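Local coordinates for protein beta-N-acetylhexosaminidase (Streptomyces plicatus, PDB 5FCZ) that hydrolyses terminal N-acetylhexosamine residues from glycoconjugates and oligosaccharides, probably with the substrate's own acetamido group acting as nucleophile, at residues G349-A354 against V364-L369; G368-G373 against A395-L400; D252-T257 against D319-T324. All blocks are in the same frame, centred on the assembly; numbering follows the deposited sequence.

Interaction 1 of 3, residues G349-A354 against V364-L369; sequences GWHQLA and VQYWGL. With TNX (1,5-anhydro-2-deoxy-2-(ethanethioylamino)-D-arabino-hex-1-enitol), chain B.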
loop_
_atom_site.group_PDB
_atom_site.type_symbol
_atom_site.label_atom_id
_atom_site.label_comp_id
_atom_site.label_asym_id
_atom_site.label_seq_id
_atom_site.Cartn_x
_atom_site.Cartn_y
_atom_site.Cartn_z
ATOM N N GLY A 349 0.852 -7.436 -13.780
ATOM C CA GLY A 349 2.243 -7.380 -14.159
ATOM C C GLY A 349 2.685 -5.936 -14.249
ATOM O O GLY A 349 1.874 -5.031 -14.412
ATOM N N TRP A 350 3.987 -5.733 -14.138
ATOM C CA TRP A 350 4.543 -4.437 -14.484
ATOM C C TRP A 350 4.244 -4.166 -15.963
ATOM O O TRP A 350 3.915 -5.079 -16.714
ATOM C CB TRP A 350 6.044 -4.413 -14.171
ATOM C CG TRP A 350 6.373 -4.640 -12.704
ATOM C CD1 TRP A 350 6.912 -5.776 -12.128
ATOM C CD2 TRP A 350 6.197 -3.703 -11.632
ATOM N NE1 TRP A 350 7.074 -5.590 -10.770
ATOM C CE2 TRP A 350 6.637 -4.333 -10.438
ATOM C CE3 TRP A 350 5.711 -2.396 -11.563
ATOM C CZ2 TRP A 350 6.603 -3.689 -9.197
ATOM C CZ3 TRP A 350 5.672 -1.760 -10.331
ATOM C CH2 TRP A 350 6.111 -2.405 -9.165
ATOM N N HIS A 351 4.330 -2.898 -16.386
ATOM C CA HIS A 351 3.760 -2.528 -17.689
ATOM C C HIS A 351 4.568 -3.059 -18.885
ATOM O O HIS A 351 4.115 -2.928 -20.034
ATOM C CB HIS A 351 3.593 -0.999 -17.801
ATOM C CG HIS A 351 4.878 -0.272 -18.010
ATOM N ND1 HIS A 351 5.640 0.191 -16.965
ATOM C CD2 HIS A 351 5.557 0.036 -19.141
ATOM C CE1 HIS A 351 6.728 0.759 -17.440
ATOM N NE2 HIS A 351 6.705 0.667 -18.756
ATOM N N GLN A 352 5.737 -3.655 -18.661
ATOM C CA GLN A 352 6.356 -4.468 -19.700
ATOM C C GLN A 352 5.418 -5.547 -20.207
ATOM O O GLN A 352 5.570 -6.030 -21.333
ATOM C CB GLN A 352 7.635 -5.114 -19.166
ATOM C CG GLN A 352 8.773 -4.159 -19.060
ATOM C CD GLN A 352 8.627 -3.159 -17.976
ATOM O OE1 GLN A 352 8.047 -3.435 -16.940
ATOM N NE2 GLN A 352 9.173 -1.977 -18.196
ATOM N N LEU A 353 4.471 -5.977 -19.384
ATOM C CA LEU A 353 3.480 -6.942 -19.860
ATOM C C LEU A 353 2.625 -6.352 -20.987
ATOM O O LEU A 353 2.118 -7.092 -21.837
ATOM C CB LEU A 353 2.597 -7.412 -18.689
ATOM C CG LEU A 353 1.600 -8.553 -18.988
ATOM C CD1 LEU A 353 2.284 -9.867 -19.360
ATOM C CD2 LEU A 353 0.686 -8.769 -17.819
ATOM N N ALA A 354 2.452 -5.026 -21.026
ATOM C CA ALA A 354 1.642 -4.446 -22.095
ATOM C C ALA A 354 2.183 -4.791 -23.476
ATOM O O ALA A 354 1.461 -4.638 -24.471
ATOM C CB ALA A 354 1.579 -2.930 -21.963
ATOM N N VAL A 364 -1.976 -3.822 -15.477
ATOM C CA VAL A 364 -0.541 -3.587 -15.553
ATOM C C VAL A 364 -0.209 -2.353 -14.745
ATOM O O VAL A 364 -0.988 -1.397 -14.660
ATOM C CB VAL A 364 -0.002 -3.435 -16.995
ATOM C CG1 VAL A 364 -0.171 -4.725 -17.735
ATOM C CG2 VAL A 364 -0.678 -2.277 -17.730
ATOM N N GLN A 365 0.979 -2.376 -14.179
ATOM C CA GLN A 365 1.450 -1.349 -13.278
ATOM C C GLN A 365 2.499 -0.557 -14.026
ATOM O O GLN A 365 3.560 -1.087 -14.361
ATOM C CB GLN A 365 2.012 -1.981 -12.016
ATOM C CG GLN A 365 2.454 -0.953 -11.067
ATOM C CD GLN A 365 2.639 -1.497 -9.688
ATOM O OE1 GLN A 365 2.450 -2.709 -9.444
ATOM N NE2 GLN A 365 3.018 -0.610 -8.762
ATOM N N TYR A 366 2.202 0.704 -14.298
ATOM C CA TYR A 366 3.088 1.551 -15.066
ATOM C C TYR A 366 4.091 2.213 -14.137
ATOM O O TYR A 366 3.698 2.926 -13.214
ATOM C CB TYR A 366 2.286 2.602 -15.810
ATOM C CG TYR A 366 3.150 3.612 -16.540
ATOM C CD1 TYR A 366 3.668 3.336 -17.800
ATOM C CD2 TYR A 366 3.461 4.837 -15.954
ATOM C CE1 TYR A 366 4.454 4.272 -18.464
ATOM C CE2 TYR A 366 4.244 5.765 -16.600
ATOM C CZ TYR A 366 4.726 5.488 -17.860
ATOM O OH TYR A 366 5.508 6.419 -18.507
ATOM N N TRP A 367 5.383 1.996 -14.395
ATOM C CA TRP A 367 6.438 2.556 -13.563
ATOM C C TRP A 367 7.388 3.426 -14.368
ATOM O O TRP A 367 8.516 3.677 -13.936
ATOM C CB TRP A 367 7.206 1.451 -12.834
ATOM C CG TRP A 367 7.868 0.421 -13.681
ATOM C CD1 TRP A 367 7.265 -0.578 -14.338
ATOM C CD2 TRP A 367 9.282 0.279 -13.931
ATOM N NE1 TRP A 367 8.203 -1.347 -15.004
ATOM C CE2 TRP A 367 9.447 -0.827 -14.771
ATOM C CE3 TRP A 367 10.409 0.996 -13.539
ATOM C CZ2 TRP A 367 10.686 -1.241 -15.219
ATOM C CZ3 TRP A 367 11.638 0.588 -13.989
ATOM C CH2 TRP A 367 11.769 -0.528 -14.816
ATOM N N GLY A 368 6.938 3.911 -15.517
ATOM C CA GLY A 368 7.697 4.875 -16.280
ATOM C C GLY A 368 7.721 6.236 -15.606
ATOM O O GLY A 368 7.189 6.445 -14.516
ATOM N N LEU A 369 8.386 7.173 -16.281
ATOM C CA LEU A 369 8.633 8.514 -15.789
ATOM C C LEU A 369 8.415 9.493 -16.934
ATOM O O LEU A 369 8.051 9.100 -18.050
ATOM C CB LEU A 369 10.056 8.704 -15.280
ATOM C CG LEU A 369 11.080 7.641 -14.957
ATOM C CD1 LEU A 369 11.327 6.688 -16.055
ATOM C CD2 LEU A 369 12.376 8.404 -14.663
HETATM C C1 TNX B . 13.697 -0.887 -10.766
HETATM S S7 TNX B . 10.957 -0.463 -10.430
HETATM C C2 TNX B . 13.118 -2.019 -10.430
HETATM C C3 TNX B . 13.369 -2.619 -9.041
HETATM C C4 TNX B . 14.220 -1.583 -8.268
HETATM C C5 TNX B . 13.673 -0.160 -8.518
HETATM C C6 TNX B . 14.598 0.856 -7.865
HETATM C C7 TNX B . 10.923 -1.968 -11.147
HETATM C C8 TNX B . 9.618 -2.607 -11.573
HETATM N N2 TNX B . 12.094 -2.584 -11.262
HETATM O O3 TNX B . 13.971 -3.874 -9.157
HETATM O O4 TNX B . 14.166 -1.899 -6.914
HETATM O O5 TNX B . 13.600 0.176 -9.917
HETATM O O6 TNX B . 13.889 2.043 -7.632
#

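Interaction 2 of 3, residues G368-G373 against A395-L400; sequences GLDRTG and ADRTYL. With TNX (1,5-anhydro-2-deoxy-2-(ethanethioylamino)-D-arabino-hex-1-enitol), chain B.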
loop_
_atom_site.group_PDB
_atom_site.type_symbol
_atom_site.label_atom_id
_atom_site.label_comp_id
_atom_site.label_asym_id
_atom_site.label_seq_id
_atom_site.Cartn_x
_atom_site.Cartn_y
_atom_site.Cartn_z
ATOM N N GLY A 368 6.938 3.911 -15.517
ATOM C CA GLY A 368 7.697 4.875 -16.280
ATOM C C GLY A 368 7.721 6.236 -15.606
ATOM O O GLY A 368 7.189 6.445 -14.516
ATOM N N LEU A 369 8.386 7.173 -16.281
ATOM C CA LEU A 369 8.633 8.514 -15.789
ATOM C C LEU A 369 8.415 9.493 -16.934
ATOM O O LEU A 369 8.051 9.100 -18.050
ATOM C CB LEU A 369 10.056 8.704 -15.280
ATOM C CG LEU A 369 11.080 7.641 -14.957
ATOM C CD1 LEU A 369 11.327 6.688 -16.055
ATOM C CD2 LEU A 369 12.376 8.404 -14.663
ATOM N N ASP A 370 8.687 10.777 -16.672
ATOM C CA ASP A 370 8.549 11.784 -17.721
ATOM C C ASP A 370 9.503 11.525 -18.873
ATOM O O ASP A 370 9.116 11.670 -20.032
ATOM C CB ASP A 370 8.783 13.179 -17.161
ATOM C CG ASP A 370 7.616 13.685 -16.337
ATOM O OD1 ASP A 370 6.512 13.081 -16.379
ATOM O OD2 ASP A 370 7.803 14.718 -15.672
ATOM N N ARG A 371 10.750 11.121 -18.586
ATOM C CA ARG A 371 11.709 10.842 -19.657
ATOM C C ARG A 371 11.390 9.571 -20.450
ATOM O O ARG A 371 12.119 9.249 -21.401
ATOM C CB ARG A 371 13.137 10.751 -19.092
ATOM C CG ARG A 371 13.442 9.552 -18.154
ATOM C CD ARG A 371 14.833 9.701 -17.419
ATOM N NE ARG A 371 15.906 9.893 -18.414
ATOM C CZ ARG A 371 17.182 10.217 -18.155
ATOM N NH1 ARG A 371 17.616 10.391 -16.900
ATOM N NH2 ARG A 371 18.040 10.378 -19.171
ATOM N N THR A 372 10.357 8.826 -20.082
ATOM C CA THR A 372 10.010 7.630 -20.832
ATOM C C THR A 372 9.579 8.047 -22.237
ATOM O O THR A 372 8.965 9.097 -22.439
ATOM C CB THR A 372 8.887 6.834 -20.121
ATOM O OG1 THR A 372 9.308 6.391 -18.828
ATOM C CG2 THR A 372 8.478 5.613 -20.903
ATOM N N GLY A 373 9.911 7.219 -23.212
ATOM C CA GLY A 373 9.624 7.545 -24.581
ATOM C C GLY A 373 8.177 7.309 -24.962
ATOM O O GLY A 373 7.424 6.604 -24.285
ATOM N N ALA A 395 7.835 6.380 -11.511
ATOM C CA ALA A 395 9.026 6.283 -10.676
ATOM C C ALA A 395 9.532 7.647 -10.262
ATOM O O ALA A 395 10.266 7.756 -9.268
ATOM C CB ALA A 395 10.127 5.502 -11.411
ATOM N N ASP A 396 9.143 8.688 -10.990
ATOM C CA ASP A 396 9.433 10.052 -10.581
ATOM C C ASP A 396 8.226 10.710 -9.932
ATOM O O ASP A 396 8.150 11.941 -9.865
ATOM C CB ASP A 396 9.939 10.851 -11.789
ATOM C CG ASP A 396 8.939 10.884 -12.932
ATOM O OD1 ASP A 396 7.873 10.237 -12.818
ATOM O OD2 ASP A 396 9.211 11.559 -13.948
ATOM N N ARG A 397 7.269 9.906 -9.456
ATOM C CA ARG A 397 6.166 10.420 -8.648
ATOM C C ARG A 397 5.983 9.696 -7.323
ATOM O O ARG A 397 5.919 10.343 -6.274
ATOM C CB ARG A 397 4.868 10.334 -9.429
ATOM C CG ARG A 397 4.919 11.109 -10.703
ATOM C CD ARG A 397 4.852 12.604 -10.431
ATOM N NE ARG A 397 4.928 13.364 -11.674
ATOM C CZ ARG A 397 4.642 14.654 -11.791
ATOM N NH1 ARG A 397 4.229 15.368 -10.761
ATOM N NH2 ARG A 397 4.757 15.229 -12.962
ATOM N N THR A 398 5.873 8.366 -7.346
ATOM C CA THR A 398 5.421 7.650 -6.167
ATOM C C THR A 398 6.397 6.599 -5.660
ATOM O O THR A 398 6.037 5.822 -4.778
ATOM C CB THR A 398 4.070 6.993 -6.450
ATOM O OG1 THR A 398 4.254 6.001 -7.459
ATOM C CG2 THR A 398 3.020 8.043 -6.920
ATOM N N TYR A 399 7.620 6.555 -6.165
ATOM C CA TYR A 399 8.605 5.603 -5.671
ATOM C C TYR A 399 9.166 6.172 -4.384
ATOM O O TYR A 399 9.926 7.130 -4.423
ATOM C CB TYR A 399 9.706 5.364 -6.704
ATOM C CG TYR A 399 9.395 4.229 -7.670
ATOM C CD1 TYR A 399 8.093 3.964 -8.035
ATOM C CD2 TYR A 399 10.405 3.421 -8.197
ATOM C CE1 TYR A 399 7.789 2.923 -8.894
ATOM C CE2 TYR A 399 10.132 2.407 -9.024
ATOM C CZ TYR A 399 8.800 2.134 -9.367
ATOM O OH TYR A 399 8.443 1.084 -10.194
ATOM N N LEU A 400 8.767 5.611 -3.232
ATOM C CA LEU A 400 9.215 6.144 -1.944
ATOM C C LEU A 400 10.688 5.872 -1.676
ATOM O O LEU A 400 11.262 6.507 -0.790
ATOM C CB LEU A 400 8.356 5.574 -0.814
ATOM C CG LEU A 400 6.863 5.781 -1.077
ATOM C CD1 LEU A 400 6.017 4.962 -0.126
ATOM C CD2 LEU A 400 6.508 7.257 -1.002
HETATM C C1 TNX B . 13.697 -0.887 -10.766
HETATM S S7 TNX B . 10.957 -0.463 -10.430
HETATM C C2 TNX B . 13.118 -2.019 -10.430
HETATM C C3 TNX B . 13.369 -2.619 -9.041
HETATM C C4 TNX B . 14.220 -1.583 -8.268
HETATM C C5 TNX B . 13.673 -0.160 -8.518
HETATM C C6 TNX B . 14.598 0.856 -7.865
HETATM C C7 TNX B . 10.923 -1.968 -11.147
HETATM C C8 TNX B . 9.618 -2.607 -11.573
HETATM N N2 TNX B . 12.094 -2.584 -11.262
HETATM O O3 TNX B . 13.971 -3.874 -9.157
HETATM O O4 TNX B . 14.166 -1.899 -6.914
HETATM O O5 TNX B . 13.600 0.176 -9.917
HETATM O O6 TNX B . 13.889 2.043 -7.632
#

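Interaction 3 of 3, residues D252-T257 against D319-T324; sequences DMPGHT and DEAHST. With TNX (1,5-anhydro-2-deoxy-2-(ethanethioylamino)-D-arabino-hex-1-enitol), chain B.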
loop_
_atom_site.group_PDB
_atom_site.type_symbol
_atom_site.label_atom_id
_atom_site.label_comp_id
_atom_site.label_asym_id
_atom_site.label_seq_id
_atom_site.Cartn_x
_atom_site.Cartn_y
_atom_site.Cartn_z
ATOM N N ASP A 252 8.171 -12.189 -9.021
ATOM C CA ASP A 252 8.638 -11.554 -10.243
ATOM C C ASP A 252 9.183 -12.597 -11.203
ATOM O O ASP A 252 10.004 -13.435 -10.830
ATOM C CB ASP A 252 9.705 -10.527 -9.921
ATOM C CG ASP A 252 9.809 -9.464 -10.985
ATOM O OD1 ASP A 252 9.411 -9.734 -12.150
ATOM O OD2 ASP A 252 10.299 -8.368 -10.630
ATOM N N MET A 253 8.698 -12.564 -12.431
ATOM C CA MET A 253 9.191 -13.452 -13.477
ATOM C C MET A 253 9.014 -12.853 -14.898
ATOM O O MET A 253 8.082 -12.094 -15.121
ATOM C CB MET A 253 8.467 -14.776 -13.385
ATOM C CG MET A 253 6.997 -14.672 -13.595
ATOM S SD MET A 253 6.133 -16.229 -13.328
ATOM C CE MET A 253 6.265 -16.408 -11.540
ATOM N N PRO A 254 9.866 -13.237 -15.877
ATOM C CA PRO A 254 10.919 -14.251 -15.816
ATOM C C PRO A 254 12.242 -13.658 -15.390
ATOM O O PRO A 254 13.211 -14.400 -15.263
ATOM C CB PRO A 254 10.985 -14.754 -17.244
ATOM C CG PRO A 254 10.755 -13.511 -18.062
ATOM C CD PRO A 254 9.710 -12.725 -17.257
ATOM N N GLY A 255 12.295 -12.335 -15.205
ATOM C CA GLY A 255 13.473 -11.675 -14.683
ATOM C C GLY A 255 13.370 -11.458 -13.179
ATOM O O GLY A 255 12.380 -11.813 -12.546
ATOM N N HIS A 256 14.423 -10.862 -12.611
ATOM C CA HIS A 256 14.532 -10.701 -11.160
ATOM C C HIS A 256 14.350 -12.055 -10.445
ATOM O O HIS A 256 13.671 -12.179 -9.422
ATOM C CB HIS A 256 13.523 -9.639 -10.666
ATOM C CG HIS A 256 13.933 -8.244 -10.989
ATOM N ND1 HIS A 256 14.828 -7.534 -10.219
ATOM C CD2 HIS A 256 13.612 -7.442 -12.033
ATOM C CE1 HIS A 256 15.021 -6.347 -10.769
ATOM N NE2 HIS A 256 14.298 -6.269 -11.870
ATOM N N THR A 257 14.965 -13.095 -10.993
ATOM C CA THR A 257 14.702 -14.466 -10.578
ATOM C C THR A 257 15.943 -15.164 -10.032
ATOM O O THR A 257 15.905 -16.379 -9.847
ATOM C CB THR A 257 14.146 -15.275 -11.751
ATOM O OG1 THR A 257 14.867 -14.928 -12.940
ATOM C CG2 THR A 257 12.672 -14.998 -11.940
ATOM N N ASP A 319 9.155 -7.118 -15.009
ATOM C CA ASP A 319 10.024 -5.975 -15.220
ATOM C C ASP A 319 11.464 -6.401 -15.459
ATOM O O ASP A 319 11.947 -7.383 -14.885
ATOM C CB ASP A 319 10.010 -5.061 -13.996
ATOM C CG ASP A 319 10.505 -5.772 -12.762
ATOM O OD1 ASP A 319 9.886 -6.841 -12.466
ATOM O OD2 ASP A 319 11.509 -5.290 -12.144
ATOM N N GLU A 320 12.149 -5.626 -16.299
ATOM C CA GLU A 320 13.599 -5.673 -16.459
ATOM C C GLU A 320 14.092 -7.091 -16.697
ATOM O O GLU A 320 15.119 -7.518 -16.155
ATOM C CB GLU A 320 14.297 -5.040 -15.259
ATOM C CG GLU A 320 13.857 -3.622 -15.023
ATOM C CD GLU A 320 14.513 -3.030 -13.802
ATOM O OE1 GLU A 320 14.691 -3.806 -12.833
ATOM O OE2 GLU A 320 14.835 -1.811 -13.808
ATOM N N ALA A 321 13.368 -7.818 -17.552
ATOM C CA ALA A 321 13.862 -9.097 -18.077
ATOM C C ALA A 321 14.835 -8.864 -19.244
ATOM O O ALA A 321 14.611 -9.287 -20.375
ATOM C CB ALA A 321 12.698 -9.987 -18.501
ATOM N N HIS A 322 15.953 -8.198 -18.934
ATOM C CA HIS A 322 16.902 -7.746 -19.936
ATOM C C HIS A 322 17.872 -8.840 -20.389
ATOM O O HIS A 322 18.708 -8.581 -21.265
ATOM C CB HIS A 322 17.697 -6.548 -19.407
ATOM C CG HIS A 322 16.873 -5.348 -19.061
ATOM N ND1 HIS A 322 15.771 -4.956 -19.792
ATOM C CD2 HIS A 322 17.022 -4.420 -18.081
ATOM C CE1 HIS A 322 15.261 -3.855 -19.265
ATOM N NE2 HIS A 322 16.009 -3.500 -18.229
ATOM N N SER A 323 17.823 -10.036 -19.800
ATOM C CA SER A 323 18.492 -11.210 -20.364
ATOM C C SER A 323 17.499 -12.162 -20.995
ATOM O O SER A 323 17.829 -13.335 -21.203
ATOM C CB SER A 323 19.294 -11.978 -19.320
ATOM O OG SER A 323 20.174 -11.100 -18.634
ATOM N N THR A 324 16.289 -11.685 -21.278
ATOM C CA THR A 324 15.275 -12.469 -21.979
ATOM C C THR A 324 14.940 -11.756 -23.285
ATOM O O THR A 324 14.260 -10.714 -23.263
ATOM C CB THR A 324 14.010 -12.639 -21.123
ATOM O OG1 THR A 324 14.354 -13.033 -19.786
ATOM C CG2 THR A 324 13.097 -13.680 -21.729
HETATM C C1 TNX B . 13.697 -0.887 -10.766
HETATM S S7 TNX B . 10.957 -0.463 -10.430
HETATM C C2 TNX B . 13.118 -2.019 -10.430
HETATM C C3 TNX B . 13.369 -2.619 -9.041
HETATM C C4 TNX B . 14.220 -1.583 -8.268
HETATM C C5 TNX B . 13.673 -0.160 -8.518
HETATM C C6 TNX B . 14.598 0.856 -7.865
HETATM C C7 TNX B . 10.923 -1.968 -11.147
HETATM C C8 TNX B . 9.618 -2.607 -11.573
HETATM N N2 TNX B . 12.094 -2.584 -11.262
HETATM O O3 TNX B . 13.971 -3.874 -9.157
HETATM O O4 TNX B . 14.166 -1.899 -6.914
HETATM O O5 TNX B . 13.600 0.176 -9.917
HETATM O O6 TNX B . 13.889 2.043 -7.632
HETATM O O HOH W 1 10.780 -10.042 -14.756
HETATM O O HOH W 2 16.339 -9.721 -14.850
#

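Interaction 1 of 3, residues G349-A354 against V364-L369
Trp350 and Trp367 meet as an offset edge-to-face pair, the edge of the Trp350 six-membered ring turned toward the face of the Trp367 five-membered ring with centroids 5.3 Å apart and planes at 76°. Both indoles carry the thioacetamido methyl of the bound TNX on a face: TNX C8 lies over the ring of Trp350, 3.6 Å from its CD2, and is 3.7 Å from CD2 of Trp367. TNX S7 lies 3.5 Å from Trp367 CE3.

Each ring is braced from behind. The side-chain amide of Gln365 lies alongside Trp350, its OE1 over the face opposite TNX; OE1 accepts from His315 NE2 and NE2 is bound to Glu444, which together fix the amide's rotation. Trp350 NE1 itself is tied to Glu250. Trp367 has His351 CE1 over the face turned from the ligand, and at its edge NE1 donates a 2.9 Å bond to Gln352 OE1, lying on a lone pair in the amide plane and nearly straight at 162°. With CG wedged between the backbone N and the carbonyl carbon (chi1 59°), the Trp367 indole folds back toward Gln352.

Behind the rings, strands 346-350 and 363-366 run parallel as neighbours in the TIM barrel. Gln365 N donates to Gly349 O at 2.8 Å, while the bond from His351 N to Gln365 O is weak. On the other face of the sheet Val364 CG1 packs 4.0 Å from Leu353 CB. The contact thus makes an apolar aromatic slot whose indole N-H groups are engaged by Glu250 and Gln352, which probably suits the methyl end of the N-acyl group.

Interaction 2 of 3, residues G368-G373 against A395-L400
Two hydrogen bonds join Gly368 and Asp370 to Ala395 and Asp396. Ala395 N donates to Gly368 O at 3.1 Å. Asp370 N gives an almost straight bond of 2.9 Å to Asp396 OD2, met on its syn side but 32° out of the carboxylate plane. In Asp396, CG sits between the backbone N and the carbonyl carbon (chi1 59°), which carries the carboxylate across to the turn.

Apolar contact is slight: Leu369 CG faces Ala395 CB at 4.2 Å.

Charge is more finely balanced. The OD2 atoms of Asp370 and Asp396 are 3.9 Å apart, their carboxylates steeply inclined, and both form salt bridges with Arg422, which probably offsets their repulsion. Replacing Asp396 with an alanine would probably leave the amide of Asp370 without its acceptor and Arg422 with one carboxylate fewer.

Within 368-373, a type I turn from Leu369 to Thr372 is pinned by Leu369 N donating to Thr372 OG1, just ahead of helix 374-385. The chemistry implies that two loops following adjacent barrel strands are joined mainly by polar bonds and a shared arginine.

Interaction 3 of 3, residues D252-T257 against D319-T324
In the active site of this family 20 TIM barrel, the loops that follow strands 246-250 and 313-315 come together around the consecutive acidic pair Asp319-Glu320. In family 20 enzymes such a pair works in substrate-assisted catalysis, the aspartate orienting the acetamido group and the glutamate serving as general acid/base; the placement here is consistent with those roles. Asp319 OD2 accepts a 2.9 Å hydrogen bond from N2 of the bound TNX, and the OE2 branch of Glu320 reaches to 3.4 Å from TNX C1.

His256 stands beside both acids. Its NE2 donates to Glu320 OE1 at 2.7 Å, using the oxygen's anti lone pair with ring and carboxylate only 15° from coplanar, while ND1 on the other side of the ring is bound to Asp197. The Glu320 chain, extended at chi2 (178°), carries the carboxylate out between histidine and sugar, OE1 toward His256 and OE2 toward TNX. The Asp319 carboxylate is likewise divided: OD2 serves the ligand, whereas OD1 lies by Asp252 OD2 at a doubtfully short 2.4 Å. Asp252 OD1 is held by Gly318 N, so the second-shell acid is itself fixed in place.

Away from the ligand, Pro254, which follows a cis peptide bond, sets its CG 4.0 Å from Ala321 CB, next to helix 326-342. Gly255 comes so close to the backbone of Ala321 that a side chain pointing that way would clash with it. Two waters stitch the backbones: one accepts a hydrogen bond from His256 N and donates one to Glu320 O, and the other accepts from Gly255 N at 2.8 Å while donating to Asp252 OD1 and, at 2.9 Å, to Asp319 O.

All three contacts belong to the catalytic barrel, and interactions 1 and 3 touch TNX, each building a different part of its pocket. Interactions 1 and 3 are buried; interaction 2 is partly buried and reaches the surface through Asp370. Strand pairing and aromatic rings dominate interaction 1, whereas interactions 2 and 3 join loops, the former through backbone amides and carboxylates, the latter through acids, a histidine and waters. Interactions 1 and 2 share Gly368 and Leu369, one chain running from strand to turn. Trp350 and Trp367 also pack against Asp319 and Glu320 of interaction 3, while interactions 2 and 3 stay about 7 Å apart at their nearest atoms.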